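Long-range contacts in glucose-6-phosphate 1-dehydrogenase (Kluyveromyces lactis, PDB 7E6I), which catalyses the NADP-dependent oxidation of glucose 6-phosphate to 6-phosphogluconolactone, the first and rate-limiting step of the oxidative pentose phosphate pathway: residues D182-K187 with Q243-Q248; K191-M196 with L250-M255; D262-R267 with G425-F430; I319-A324 with I333-G338. All coordinates share one frame; numbering follows the deposited sequence.

Contact 1. Residues D182-K187 with Q243-Q248; sequences DHYLGK and QNHLLQ. With BG6 (6-O-phosphono-beta-D-glucopyranose), chain B.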
loop_
_atom_site.group_PDB
_atom_site.type_symbol
_atom_site.label_atom_id
_atom_site.label_comp_id
_atom_site.label_asym_id
_atom_site.label_seq_id
_atom_site.Cartn_x
_atom_site.Cartn_y
_atom_site.Cartn_z
ATOM N N ASP A 182 -1.099 -5.029 0.394
ATOM C CA ASP A 182 -0.938 -3.617 0.733
ATOM C C ASP A 182 -0.955 -2.889 -0.607
ATOM O O ASP A 182 -0.057 -3.088 -1.433
ATOM C CB ASP A 182 0.370 -3.397 1.495
ATOM C CG ASP A 182 0.556 -1.960 1.964
ATOM O OD1 ASP A 182 0.339 -1.015 1.158
ATOM O OD2 ASP A 182 0.946 -1.781 3.145
ATOM N N HIS A 183 -1.995 -2.085 -0.859
ATOM C CA HIS A 183 -2.192 -1.626 -2.236
ATOM C C HIS A 183 -1.105 -0.656 -2.700
ATOM O O HIS A 183 -0.934 -0.483 -3.909
ATOM C CB HIS A 183 -3.589 -1.013 -2.416
ATOM C CG HIS A 183 -3.717 0.406 -1.942
ATOM N ND1 HIS A 183 -4.001 0.736 -0.628
ATOM C CD2 HIS A 183 -3.633 1.582 -2.616
ATOM C CE1 HIS A 183 -4.064 2.053 -0.513
ATOM N NE2 HIS A 183 -3.849 2.590 -1.705
ATOM N N TYR A 184 -0.336 -0.059 -1.786
ATOM C CA TYR A 184 0.789 0.773 -2.221
ATOM C C TYR A 184 1.774 -0.006 -3.082
ATOM O O TYR A 184 2.357 0.553 -4.025
ATOM C CB TYR A 184 1.509 1.368 -1.014
ATOM C CG TYR A 184 0.961 2.716 -0.623
ATOM C CD1 TYR A 184 -0.420 2.916 -0.503
ATOM C CD2 TYR A 184 1.810 3.793 -0.397
ATOM C CE1 TYR A 184 -0.934 4.155 -0.153
ATOM C CE2 TYR A 184 1.314 5.031 -0.049
ATOM C CZ TYR A 184 -0.056 5.210 0.078
ATOM O OH TYR A 184 -0.548 6.452 0.425
ATOM N N LEU A 185 1.968 -1.294 -2.784
ATOM C CA LEU A 185 2.848 -2.163 -3.545
ATOM C C LEU A 185 2.385 -2.352 -4.984
ATOM O O LEU A 185 3.124 -2.955 -5.771
ATOM C CB LEU A 185 2.962 -3.514 -2.839
ATOM C CG LEU A 185 3.593 -3.473 -1.445
ATOM C CD1 LEU A 185 3.821 -4.877 -0.910
ATOM C CD2 LEU A 185 4.901 -2.717 -1.488
ATOM N N GLY A 186 1.211 -1.848 -5.361
ATOM C CA GLY A 186 0.797 -1.905 -6.751
ATOM C C GLY A 186 0.892 -0.585 -7.493
ATOM O O GLY A 186 0.551 -0.523 -8.679
ATOM N N LYS A 187 1.337 0.475 -6.809
ATOM C CA LYS A 187 1.465 1.790 -7.427
ATOM C C LYS A 187 2.703 1.847 -8.311
ATOM O O LYS A 187 3.768 1.343 -7.948
ATOM C CB LYS A 187 1.551 2.875 -6.358
ATOM C CG LYS A 187 0.278 3.068 -5.552
ATOM C CD LYS A 187 0.416 4.226 -4.575
ATOM C CE LYS A 187 -0.785 4.300 -3.646
ATOM N NZ LYS A 187 -1.911 5.126 -4.196
ATOM N N GLN A 243 2.207 2.065 9.768
ATOM C CA GLN A 243 2.559 0.668 10.023
ATOM C C GLN A 243 2.545 -0.181 8.742
ATOM O O GLN A 243 3.212 -1.218 8.680
ATOM C CB GLN A 243 1.586 0.089 11.062
ATOM C CG GLN A 243 1.830 -1.369 11.500
ATOM C CD GLN A 243 1.226 -2.397 10.541
ATOM O OE1 GLN A 243 0.312 -2.096 9.766
ATOM N NE2 GLN A 243 1.766 -3.612 10.570
ATOM N N ASN A 244 1.774 0.214 7.724
ATOM C CA ASN A 244 1.679 -0.601 6.520
ATOM C C ASN A 244 2.257 0.123 5.304
ATOM O O ASN A 244 3.410 -0.126 4.948
ATOM C CB ASN A 244 0.224 -1.016 6.263
ATOM C CG ASN A 244 -0.762 0.031 6.718
ATOM O OD1 ASN A 244 -1.056 0.978 5.993
ATOM N ND2 ASN A 244 -1.286 -0.134 7.914
ATOM N N HIS A 245 1.483 1.007 4.661
ATOM C CA HIS A 245 1.921 1.636 3.412
ATOM C C HIS A 245 3.309 2.250 3.531
ATOM O O HIS A 245 4.228 1.905 2.775
ATOM C CB HIS A 245 0.929 2.716 2.983
ATOM C CG HIS A 245 -0.474 2.223 2.845
ATOM N ND1 HIS A 245 -0.775 0.965 2.365
ATOM C CD2 HIS A 245 -1.656 2.810 3.139
ATOM C CE1 HIS A 245 -2.086 0.807 2.353
ATOM N NE2 HIS A 245 -2.644 1.909 2.822
ATOM N N LEU A 246 3.478 3.194 4.464
ATOM C CA LEU A 246 4.747 3.913 4.538
ATOM C C LEU A 246 5.894 2.981 4.924
ATOM O O LEU A 246 7.009 3.111 4.401
ATOM C CB LEU A 246 4.620 5.082 5.519
ATOM C CG LEU A 246 3.630 6.203 5.125
ATOM C CD1 LEU A 246 3.995 7.530 5.776
ATOM C CD2 LEU A 246 3.548 6.359 3.589
ATOM N N LEU A 247 5.648 2.037 5.836
ATOM C CA LEU A 247 6.696 1.088 6.194
ATOM C C LEU A 247 7.104 0.249 4.990
ATOM O O LEU A 247 8.293 -0.027 4.791
ATOM C CB LEU A 247 6.241 0.192 7.342
ATOM C CG LEU A 247 7.323 -0.755 7.873
ATOM C CD1 LEU A 247 8.572 0.043 8.269
ATOM C CD2 LEU A 247 6.811 -1.580 9.055
ATOM N N GLN A 248 6.134 -0.146 4.168
ATOM C CA GLN A 248 6.444 -0.888 2.949
ATOM C C GLN A 248 7.414 -0.113 2.066
ATOM O O GLN A 248 8.459 -0.636 1.664
ATOM C CB GLN A 248 5.156 -1.188 2.180
ATOM C CG GLN A 248 4.363 -2.376 2.701
ATOM C CD GLN A 248 5.123 -3.689 2.579
ATOM O OE1 GLN A 248 6.092 -3.793 1.834
ATOM N NE2 GLN A 248 4.683 -4.696 3.313
HETATM C C1 BG6 B . -5.976 3.571 3.329
HETATM C C2 BG6 B . -6.218 4.416 4.579
HETATM O O1 BG6 B . -5.282 2.413 3.579
HETATM O O5 BG6 B . -5.161 4.365 2.351
HETATM C C3 BG6 B . -6.869 5.712 4.243
HETATM O O2 BG6 B . -7.017 3.712 5.539
HETATM C C4 BG6 B . -6.040 6.500 3.282
HETATM O O3 BG6 B . -7.033 6.519 5.440
HETATM C C5 BG6 B . -5.754 5.681 2.023
HETATM O O4 BG6 B . -6.738 7.710 2.962
HETATM C C6 BG6 B . -4.782 6.348 1.089
HETATM O O6 BG6 B . -4.590 5.490 -0.021
HETATM P P BG6 B . -4.287 6.184 -1.498
HETATM O O1P BG6 B . -3.110 7.089 -1.187
HETATM O O2P BG6 B . -5.512 6.941 -1.938
HETATM O O3P BG6 B . -3.951 5.161 -2.582
HETATM O O HOH W 1 1.783 -3.731 4.857
#
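In the glucose 6-phosphate pocket, Asp182 and Tyr184 of a loop meet His245 of helix 236-254, probably the proton acceptor. Asp182 CG, anti to the backbone N (chi1 -176°), faces His245. His245 ND1 donates to Asp182 OD1 at 2.6 Å, with an N-H...O angle of 152°. OD1 lies near the imidazole plane, but the nitrogen reaches it from above the carboxylate plane. The two planes are 77° apart. OD1 also takes the backbone N of Tyr184 at 3.2 Å, on its anti lone pair, which makes an Asx turn. Two N-H groups thus grip one oxygen and fix the carboxylate. OD2 accepts from a water at 2.7 Å.

The rings of Tyr184 and His245 form an offset stack, nearly parallel, with centroids 4.2 Å apart. His245 CB lies 3.5 Å from the centroid of the Tyr184 ring, a CH-pi contact over its centre. Lys187 CE covers the opposite face of the tyrosine, toward the rim. Asn244 OD1 lies over the other face of the imidazole.

His245 NE2 is hydrogen-bonded to O1 of the substrate at 2.8 Å; either could be the donor. His183 NE2 and Lys187 NZ both bind phosphate O3P, at 2.7 and 2.6 Å. A histidine fixed by a carboxylate at one nitrogen and facing the sugar O1 with the other is the active-site pattern of glucose-6-phosphate dehydrogenases. DHYLGK belongs to the signature sequence of the family.

Contact 2. Residues K191-M196 with L250-M255; sequences KNLLLM and LTLLTM
Leu194 and Leu252 meet with no ring or other flat side chain between them. The flat group touched here is the backbone carbonyl of Leu252. Leu194 CD2 lies 3.5 Å from its O. The same oxygen accepts a hydrogen bond from Arg197 NH1, while Arg197 NH2 binds Met255 O.

The rest of the contact is aliphatic. Leu194 CG sits 4.2 Å from Leu252 CD2, so the leucine touches both the backbone and the branch end of its partner. Leu194 CD2 also meets Met255 SD at 3.9 Å, and the two side chains cross at about a right angle. Met255 is the first residue beyond helix 236-254. Its chi3 of -107° turns CE to 4.1 Å from both Leu194 CD1 and Leu194 CD2. The thioether therefore lies against both methyls of one leucine.

Leu193 CD1 is 4.2 Å from Leu252 CB, and both Leu193 methyls, CD1 and CD2, lie 4.3 Å from Leu253 CD2. Leu193 and Leu253 both also touch Ile348 of strand 345-352, so the leucine layer continues onto the large sheet. Leu252 reaches Leu185 of the substrate-binding loop.

No hydrogen bond joins residues 191-196 to residues 250-255. Just beyond, Arg197 of helix 193-198 supplies a polar link, through its bonds to Leu252 O and Met255 O. Between the two segments themselves the attraction is hydrophobic and van der Waals in kind, carried by methyls and one sulfur.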
loop_
_atom_site.group_PDB
_atom_site.type_symbol
_atom_site.label_atom_id
_atom_site.label_comp_id
_atom_site.label_asym_id
_atom_site.label_seq_id
_atom_site.Cartn_x
_atom_site.Cartn_y
_atom_site.Cartn_z
ATOM N N LYS A 191 6.593 0.535 -7.559
ATOM C CA LYS A 191 7.178 -0.611 -8.254
ATOM C C LYS A 191 8.491 -0.278 -8.959
ATOM O O LYS A 191 9.289 -1.185 -9.204
ATOM C CB LYS A 191 6.183 -1.192 -9.264
ATOM C CG LYS A 191 4.981 -1.870 -8.618
ATOM C CD LYS A 191 4.167 -2.694 -9.627
ATOM C CE LYS A 191 3.431 -1.813 -10.633
ATOM N NZ LYS A 191 3.004 -2.596 -11.834
ATOM N N ASN A 192 8.751 0.987 -9.276
ATOM C CA ASN A 192 10.022 1.352 -9.890
ATOM C C ASN A 192 11.189 1.448 -8.904
ATOM O O ASN A 192 12.334 1.565 -9.356
ATOM C CB ASN A 192 9.900 2.705 -10.597
ATOM C CG ASN A 192 8.845 2.715 -11.686
ATOM O OD1 ASN A 192 8.613 1.710 -12.354
ATOM N ND2 ASN A 192 8.211 3.865 -11.882
ATOM N N LEU A 193 10.943 1.444 -7.585
ATOM C CA LEU A 193 11.983 1.863 -6.650
ATOM C C LEU A 193 13.205 0.950 -6.702
ATOM O O LEU A 193 14.345 1.429 -6.662
ATOM C CB LEU A 193 11.435 1.930 -5.222
ATOM C CG LEU A 193 10.445 3.055 -4.906
ATOM C CD1 LEU A 193 9.929 2.935 -3.474
ATOM C CD2 LEU A 193 11.053 4.424 -5.147
ATOM N N LEU A 194 13.000 -0.365 -6.765
ATOM C CA LEU A 194 14.139 -1.274 -6.662
ATOM C C LEU A 194 15.076 -1.125 -7.856
ATOM O O LEU A 194 16.303 -1.065 -7.703
ATOM C CB LEU A 194 13.648 -2.711 -6.537
ATOM C CG LEU A 194 13.068 -3.051 -5.168
ATOM C CD1 LEU A 194 12.739 -4.526 -5.088
ATOM C CD2 LEU A 194 14.049 -2.665 -4.078
ATOM N N LEU A 195 14.513 -1.067 -9.055
ATOM C CA LEU A 195 15.361 -0.993 -10.239
ATOM C C LEU A 195 16.008 0.374 -10.341
ATOM O O LEU A 195 17.157 0.494 -10.778
ATOM C CB LEU A 195 14.531 -1.304 -11.479
ATOM C CG LEU A 195 15.227 -1.583 -12.801
ATOM C CD1 LEU A 195 16.603 -2.256 -12.616
ATOM C CD2 LEU A 195 14.269 -2.445 -13.633
ATOM N N MET A 196 15.274 1.417 -9.939
ATOM C CA MET A 196 15.820 2.767 -9.899
ATOM C C MET A 196 17.092 2.837 -9.071
ATOM O O MET A 196 18.093 3.414 -9.505
ATOM C CB MET A 196 14.780 3.723 -9.339
ATOM C CG MET A 196 15.015 5.181 -9.671
ATOM S SD MET A 196 14.156 6.222 -8.473
ATOM C CE MET A 196 14.683 5.456 -6.939
ATOM N N LEU A 250 9.435 2.304 2.867
ATOM C CA LEU A 250 10.735 2.478 3.514
ATOM C C LEU A 250 11.554 1.213 3.386
ATOM O O LEU A 250 12.771 1.243 3.162
ATOM C CB LEU A 250 10.527 2.838 4.987
ATOM C CG LEU A 250 11.767 2.950 5.869
ATOM C CD1 LEU A 250 12.713 4.039 5.307
ATOM C CD2 LEU A 250 11.364 3.246 7.318
ATOM N N THR A 251 10.874 0.091 3.478
ATOM C CA THR A 251 11.505 -1.208 3.335
ATOM C C THR A 251 12.120 -1.372 1.939
ATOM O O THR A 251 13.261 -1.834 1.793
ATOM C CB THR A 251 10.417 -2.237 3.671
ATOM O OG1 THR A 251 10.709 -2.844 4.923
ATOM C CG2 THR A 251 10.254 -3.235 2.666
ATOM N N LEU A 252 11.404 -0.934 0.901
ATOM C CA LEU A 252 11.951 -0.970 -0.447
ATOM C C LEU A 252 13.151 -0.041 -0.605
ATOM O O LEU A 252 14.019 -0.304 -1.443
ATOM C CB LEU A 252 10.861 -0.609 -1.438
ATOM C CG LEU A 252 9.714 -1.614 -1.452
ATOM C CD1 LEU A 252 8.498 -1.062 -2.203
ATOM C CD2 LEU A 252 10.205 -2.928 -2.067
ATOM N N LEU A 253 13.217 1.053 0.169
ATOM C CA LEU A 253 14.324 2.001 0.063
ATOM C C LEU A 253 15.557 1.574 0.839
ATOM O O LEU A 253 16.656 2.071 0.553
ATOM C CB LEU A 253 13.906 3.377 0.578
ATOM C CG LEU A 253 12.811 4.113 -0.186
ATOM C CD1 LEU A 253 12.241 5.255 0.685
ATOM C CD2 LEU A 253 13.321 4.635 -1.524
ATOM N N THR A 254 15.406 0.693 1.832
ATOM C CA THR A 254 16.516 0.357 2.713
ATOM C C THR A 254 16.999 -1.083 2.588
ATOM O O THR A 254 18.091 -1.387 3.082
ATOM C CB THR A 254 16.141 0.623 4.184
ATOM O OG1 THR A 254 14.968 -0.125 4.520
ATOM C CG2 THR A 254 15.866 2.103 4.445
ATOM N N MET A 255 16.226 -1.980 1.965
ATOM C CA MET A 255 16.663 -3.371 1.912
ATOM C C MET A 255 17.931 -3.513 1.087
ATOM O O MET A 255 18.284 -2.638 0.292
ATOM C CB MET A 255 15.599 -4.277 1.296
ATOM C CG MET A 255 15.325 -3.994 -0.176
ATOM S SD MET A 255 13.824 -4.766 -0.788
ATOM C CE MET A 255 14.567 -6.068 -1.791
#

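Contact 3. Residues D262-R267 with G425-F430; sequences DPESVR and GDHSNF
Arg267 and Phe430 supply the hydrogen bond across this contact: Arg267 NH1 donates to Phe430 O at 2.9 Å, with an angle of 160°. The oxygen lies near the guanidinium plane, but the donor stands 69° out of the carbonyl plane.

The ionic part holds the arginine in place. The Arg267 chain bends at chi2 and again at chi3, whose 55° places NE beside Glu264 OE1. NE forms a salt bridge with Glu264 OE1 at 2.9 Å, and NH2 adds weak bonds to both carboxylate oxygens. Glu264 OE1 has a second partner in Arg432.

Packing does the rest. His427 CB lies over the centre of the guanidinium face, 3.7 Å from Arg267 CZ. Arg267 CD comes 3.2 Å from His427 O. The ring of Pro263 rests on polar atoms, with CG 3.2 Å from Asp426 OD1 and CB 3.3 Å from Ser428 OG. Asp426 OD1 accepts from Ser428 N at 2.8 Å, an Asx turn that shapes this part of the loop.

Asp262 caps the start of helix 263-276, whose first turn leans on the loop between helices 414-423 and 433-451. Strand 178-181 adjoins that loop: His427 stacks on Phe179 and binds Leu178 O, and Phe430 meets Phe179 edge-to-face.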
loop_
_atom_site.group_PDB
_atom_site.type_symbol
_atom_site.label_atom_id
_atom_site.label_comp_id
_atom_site.label_asym_id
_atom_site.label_seq_id
_atom_site.Cartn_x
_atom_site.Cartn_y
_atom_site.Cartn_z
ATOM N N ASP A 262 13.954 -15.181 -7.641
ATOM C CA ASP A 262 12.750 -15.650 -6.977
ATOM C C ASP A 262 12.039 -14.487 -6.289
ATOM O O ASP A 262 12.690 -13.675 -5.616
ATOM C CB ASP A 262 13.125 -16.719 -5.957
ATOM C CG ASP A 262 11.944 -17.534 -5.505
ATOM O OD1 ASP A 262 10.853 -16.970 -5.268
ATOM O OD2 ASP A 262 12.115 -18.762 -5.380
ATOM N N PRO A 263 10.726 -14.354 -6.446
ATOM C CA PRO A 263 9.998 -13.346 -5.666
ATOM C C PRO A 263 10.269 -13.425 -4.179
ATOM O O PRO A 263 10.322 -12.387 -3.500
ATOM C CB PRO A 263 8.538 -13.662 -5.994
ATOM C CG PRO A 263 8.612 -14.162 -7.385
ATOM C CD PRO A 263 9.851 -15.020 -7.421
ATOM N N GLU A 264 10.463 -14.627 -3.646
ATOM C CA GLU A 264 10.764 -14.737 -2.230
ATOM C C GLU A 264 12.123 -14.150 -1.877
ATOM O O GLU A 264 12.398 -13.934 -0.695
ATOM C CB GLU A 264 10.706 -16.199 -1.781
ATOM C CG GLU A 264 9.354 -16.869 -1.933
ATOM C CD GLU A 264 8.218 -16.123 -1.228
ATOM O OE1 GLU A 264 8.480 -15.274 -0.332
ATOM O OE2 GLU A 264 7.049 -16.410 -1.563
ATOM N N SER A 265 12.997 -13.915 -2.853
ATOM C CA SER A 265 14.227 -13.212 -2.526
ATOM C C SER A 265 13.961 -11.739 -2.265
ATOM O O SER A 265 14.623 -11.143 -1.412
ATOM C CB SER A 265 15.271 -13.390 -3.622
ATOM O OG SER A 265 15.896 -14.655 -3.482
ATOM N N VAL A 266 13.002 -11.141 -2.974
ATOM C CA VAL A 266 12.565 -9.790 -2.631
ATOM C C VAL A 266 12.037 -9.769 -1.212
ATOM O O VAL A 266 12.389 -8.906 -0.397
ATOM C CB VAL A 266 11.494 -9.297 -3.620
ATOM C CG1 VAL A 266 10.971 -7.978 -3.168
ATOM C CG2 VAL A 266 12.070 -9.170 -5.013
ATOM N N ARG A 267 11.191 -10.735 -0.890
ATOM C CA ARG A 267 10.548 -10.724 0.409
ATOM C C ARG A 267 11.551 -11.019 1.524
ATOM O O ARG A 267 11.500 -10.387 2.581
ATOM C CB ARG A 267 9.374 -11.695 0.380
ATOM C CG ARG A 267 8.070 -10.954 0.207
ATOM C CD ARG A 267 7.043 -11.590 -0.686
ATOM N NE ARG A 267 6.688 -12.953 -0.323
ATOM C CZ ARG A 267 5.462 -13.367 0.006
ATOM N NH1 ARG A 267 4.437 -12.523 0.074
ATOM N NH2 ARG A 267 5.264 -14.651 0.278
ATOM N N GLY A 425 0.884 -15.584 -10.223
ATOM C CA GLY A 425 1.544 -16.288 -9.135
ATOM C C GLY A 425 2.763 -15.606 -8.529
ATOM O O GLY A 425 3.538 -16.262 -7.821
ATOM N N ASP A 426 2.947 -14.301 -8.759
ATOM C CA ASP A 426 4.154 -13.586 -8.332
ATOM C C ASP A 426 3.906 -12.905 -6.987
ATOM O O ASP A 426 3.146 -11.934 -6.914
ATOM C CB ASP A 426 4.562 -12.567 -9.397
ATOM C CG ASP A 426 5.832 -11.813 -9.041
ATOM O OD1 ASP A 426 6.343 -11.966 -7.901
ATOM O OD2 ASP A 426 6.342 -11.080 -9.921
ATOM N N HIS A 427 4.582 -13.382 -5.933
ATOM C CA HIS A 427 4.372 -12.859 -4.585
ATOM C C HIS A 427 5.146 -11.569 -4.293
ATOM O O HIS A 427 5.100 -11.096 -3.149
ATOM C CB HIS A 427 4.734 -13.921 -3.546
ATOM C CG HIS A 427 3.646 -14.919 -3.311
ATOM N ND1 HIS A 427 3.606 -16.142 -3.949
ATOM C CD2 HIS A 427 2.540 -14.863 -2.527
ATOM C CE1 HIS A 427 2.533 -16.804 -3.551
ATOM N NE2 HIS A 427 1.870 -16.052 -2.687
ATOM N N SER A 428 5.798 -10.973 -5.299
ATOM C CA SER A 428 6.767 -9.904 -5.052
ATOM C C SER A 428 6.118 -8.697 -4.391
ATOM O O SER A 428 6.727 -8.044 -3.540
ATOM C CB SER A 428 7.419 -9.483 -6.362
ATOM O OG SER A 428 8.136 -10.567 -6.907
ATOM N N ASN A 429 4.874 -8.399 -4.758
ATOM C CA ASN A 429 4.165 -7.229 -4.264
ATOM C C ASN A 429 3.103 -7.580 -3.231
ATOM O O ASN A 429 2.088 -6.882 -3.129
ATOM C CB ASN A 429 3.540 -6.490 -5.443
ATOM C CG ASN A 429 4.567 -6.113 -6.493
ATOM O OD1 ASN A 429 5.732 -5.932 -6.174
ATOM N ND2 ASN A 429 4.141 -6.004 -7.748
ATOM N N PHE A 430 3.310 -8.638 -2.451
ATOM C CA PHE A 430 2.359 -9.017 -1.416
ATOM C C PHE A 430 3.103 -9.293 -0.114
ATOM O O PHE A 430 4.281 -9.660 -0.127
ATOM C CB PHE A 430 1.541 -10.230 -1.843
ATOM C CG PHE A 430 0.800 -10.033 -3.133
ATOM C CD1 PHE A 430 1.418 -10.273 -4.350
ATOM C CD2 PHE A 430 -0.518 -9.614 -3.128
ATOM C CE1 PHE A 430 0.724 -10.084 -5.537
ATOM C CE2 PHE A 430 -1.216 -9.433 -4.302
ATOM C CZ PHE A 430 -0.607 -9.665 -5.508
#

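Contact 4. Residues I319-A324 with I333-G338; sequences IGFKIA and IVMRAG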
loop_
_atom_site.group_PDB
_atom_site.type_symbol
_atom_site.label_atom_id
_atom_site.label_comp_id
_atom_site.label_asym_id
_atom_site.label_seq_id
_atom_site.Cartn_x
_atom_site.Cartn_y
_atom_site.Cartn_z
ATOM N N ILE A 319 7.705 10.109 13.136
ATOM C CA ILE A 319 8.398 9.114 13.950
ATOM C C ILE A 319 9.816 8.951 13.432
ATOM O O ILE A 319 10.027 8.818 12.221
ATOM C CB ILE A 319 7.686 7.749 13.933
ATOM C CG1 ILE A 319 6.219 7.871 14.362
ATOM C CG2 ILE A 319 8.437 6.757 14.808
ATOM C CD1 ILE A 319 5.377 6.611 14.023
ATOM N N GLY A 320 10.784 8.931 14.345
ATOM C CA GLY A 320 12.168 8.684 13.977
ATOM C C GLY A 320 12.472 7.197 14.038
ATOM O O GLY A 320 11.984 6.482 14.912
ATOM N N PHE A 321 13.282 6.741 13.097
ATOM C CA PHE A 321 13.664 5.342 13.012
ATOM C C PHE A 321 15.169 5.238 12.865
ATOM O O PHE A 321 15.824 6.145 12.341
ATOM C CB PHE A 321 13.002 4.648 11.820
ATOM C CG PHE A 321 11.526 4.458 11.974
ATOM C CD1 PHE A 321 11.027 3.297 12.537
ATOM C CD2 PHE A 321 10.640 5.434 11.546
ATOM C CE1 PHE A 321 9.665 3.111 12.675
ATOM C CE2 PHE A 321 9.277 5.261 11.685
ATOM C CZ PHE A 321 8.788 4.083 12.250
ATOM N N LYS A 322 15.708 4.112 13.317
ATOM C CA LYS A 322 17.118 3.809 13.139
ATOM C C LYS A 322 17.234 2.352 12.734
ATOM O O LYS A 322 16.558 1.484 13.297
ATOM C CB LYS A 322 17.923 4.055 14.412
ATOM C CG LYS A 322 18.098 5.536 14.774
ATOM C CD LYS A 322 19.189 6.228 13.896
ATOM C CE LYS A 322 19.394 7.719 14.286
ATOM N NZ LYS A 322 20.737 7.972 14.919
ATOM N N ILE A 323 18.093 2.087 11.763
ATOM C CA ILE A 323 18.342 0.733 11.299
ATOM C C ILE A 323 19.779 0.385 11.645
ATOM O O ILE A 323 20.714 1.073 11.217
ATOM C CB ILE A 323 18.082 0.598 9.802
ATOM C CG1 ILE A 323 16.665 1.057 9.473
ATOM C CG2 ILE A 323 18.384 -0.824 9.361
ATOM C CD1 ILE A 323 16.332 0.933 8.002
ATOM N N ALA A 324 19.957 -0.682 12.417
ATOM C CA ALA A 324 21.276 -1.029 12.935
ATOM C C ALA A 324 21.929 -2.078 12.035
ATOM O O ALA A 324 22.002 -3.260 12.353
ATOM C CB ALA A 324 21.158 -1.518 14.373
ATOM N N ILE A 333 16.157 8.306 10.146
ATOM C CA ILE A 333 15.047 8.082 9.228
ATOM C C ILE A 333 13.774 8.637 9.856
ATOM O O ILE A 333 13.513 8.411 11.042
ATOM C CB ILE A 333 14.908 6.588 8.917
ATOM C CG1 ILE A 333 16.138 6.113 8.160
ATOM C CG2 ILE A 333 13.624 6.287 8.166
ATOM C CD1 ILE A 333 16.299 4.620 8.222
ATOM N N VAL A 334 12.984 9.372 9.079
ATOM C CA VAL A 334 11.714 9.890 9.566
ATOM C C VAL A 334 10.593 9.420 8.647
ATOM O O VAL A 334 10.687 9.536 7.415
ATOM C CB VAL A 334 11.719 11.424 9.671
ATOM C CG1 VAL A 334 10.309 11.935 10.017
ATOM C CG2 VAL A 334 12.711 11.885 10.715
ATOM N N MET A 335 9.532 8.893 9.244
ATOM C CA MET A 335 8.261 8.701 8.559
ATOM C C MET A 335 7.280 9.693 9.153
ATOM O O MET A 335 7.188 9.815 10.378
ATOM C CB MET A 335 7.740 7.278 8.729
ATOM C CG MET A 335 8.336 6.272 7.750
ATOM S SD MET A 335 7.609 4.614 7.941
ATOM C CE MET A 335 6.305 4.983 9.106
ATOM N N ARG A 336 6.560 10.409 8.300
ATOM C CA ARG A 336 5.610 11.389 8.799
ATOM C C ARG A 336 4.353 11.355 7.943
ATOM O O ARG A 336 4.430 11.351 6.711
ATOM C CB ARG A 336 6.228 12.799 8.846
ATOM C CG ARG A 336 6.756 13.372 7.527
ATOM C CD ARG A 336 7.547 14.652 7.840
ATOM N NE ARG A 336 8.384 15.180 6.757
ATOM C CZ ARG A 336 7.958 16.063 5.855
ATOM N NH1 ARG A 336 6.708 16.490 5.909
ATOM N NH2 ARG A 336 8.774 16.528 4.909
ATOM N N ALA A 337 3.204 11.299 8.603
ATOM C CA ALA A 337 1.912 11.166 7.946
ATOM C C ALA A 337 0.888 12.042 8.661
ATOM O O ALA A 337 0.867 12.091 9.897
ATOM C CB ALA A 337 1.432 9.715 7.951
ATOM N N GLY A 338 0.038 12.719 7.884
ATOM C CA GLY A 338 -1.006 13.543 8.461
ATOM C C GLY A 338 -2.216 13.657 7.563
ATOM O O GLY A 338 -2.112 13.639 6.330
#
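Phe321 and Met335 have CG anti to the carbonyl carbon, beside the backbone N; for Phe321, chi1 is -70°. Met335 then bends at chi3, which at 7° is close to eclipsed and probably strained. This turn brings its CE to 3.9 Å from Phe321 CE2. Met335 CB lies at the same distance, 3.9 Å, from that ring atom. The sulfur stands obliquely to the ring in a Met-aromatic contact.

The two residues belong to a beta hairpin, strands 316-321 and 333-338, within the mixed sheet of the C-terminal domain. The short strand segments run antiparallel at 150°. Ile319 and Met335 are a hydrogen-bonded pair: Ile319 N to Met335 O is 2.8 Å, and Met335 N to Ile319 O is 3.0 Å. Phe321 and Ile333 form the next such pair. Here Ile333 N reaches Phe321 O at 3.1 Å. Between them lies the non-hydrogen-bonded pair Gly320 and Val334.

Ile319, Phe321, Ile333 and Met335 point to one face of the sheet. Ile319 and Met335 both touch Met242 of helix 236-254 there. Val334 points to the other face, against helix 471-476. Beyond the paired residues, Ile323 CD1 packs on Ile333 CD1 at 3.7 Å. Arg336 probably belongs to the second NADP(+) site, and its NE binds Gln216 OE1 on the adjoining strand.

Ile333 O has two neighbours on the facing strand: Phe321 N donates to it at 2.7 Å, and Gly320 CA makes a CA-H...O contact at 3.2 Å.

Contacts 1 and 2 share helix 236-254. Their centres are 12 Å apart, and Leu185 CD2 touches Leu252 CD1 at 4.0 Å. Contact 1 supplies part of the substrate pocket, and each of the other three touches contact 1. Contact 3 reaches contact 1 through Asn429 O, 3.5 Å from Leu185 CD1. Contact 4 reaches it from the sheet, where Met335 SD lies 3.8 Å from Leu246 C. The side chain of Met335 is about 13 Å from the bound sugar phosphate, and that of Leu193 in contact 2 about 14 Å. Contacts 2 and 4 also touch, with Leu250 CD1 3.8 Å from Ile333 CG2. Contacts 3 and 4 do not meet: their nearest atoms are about 13 Å apart.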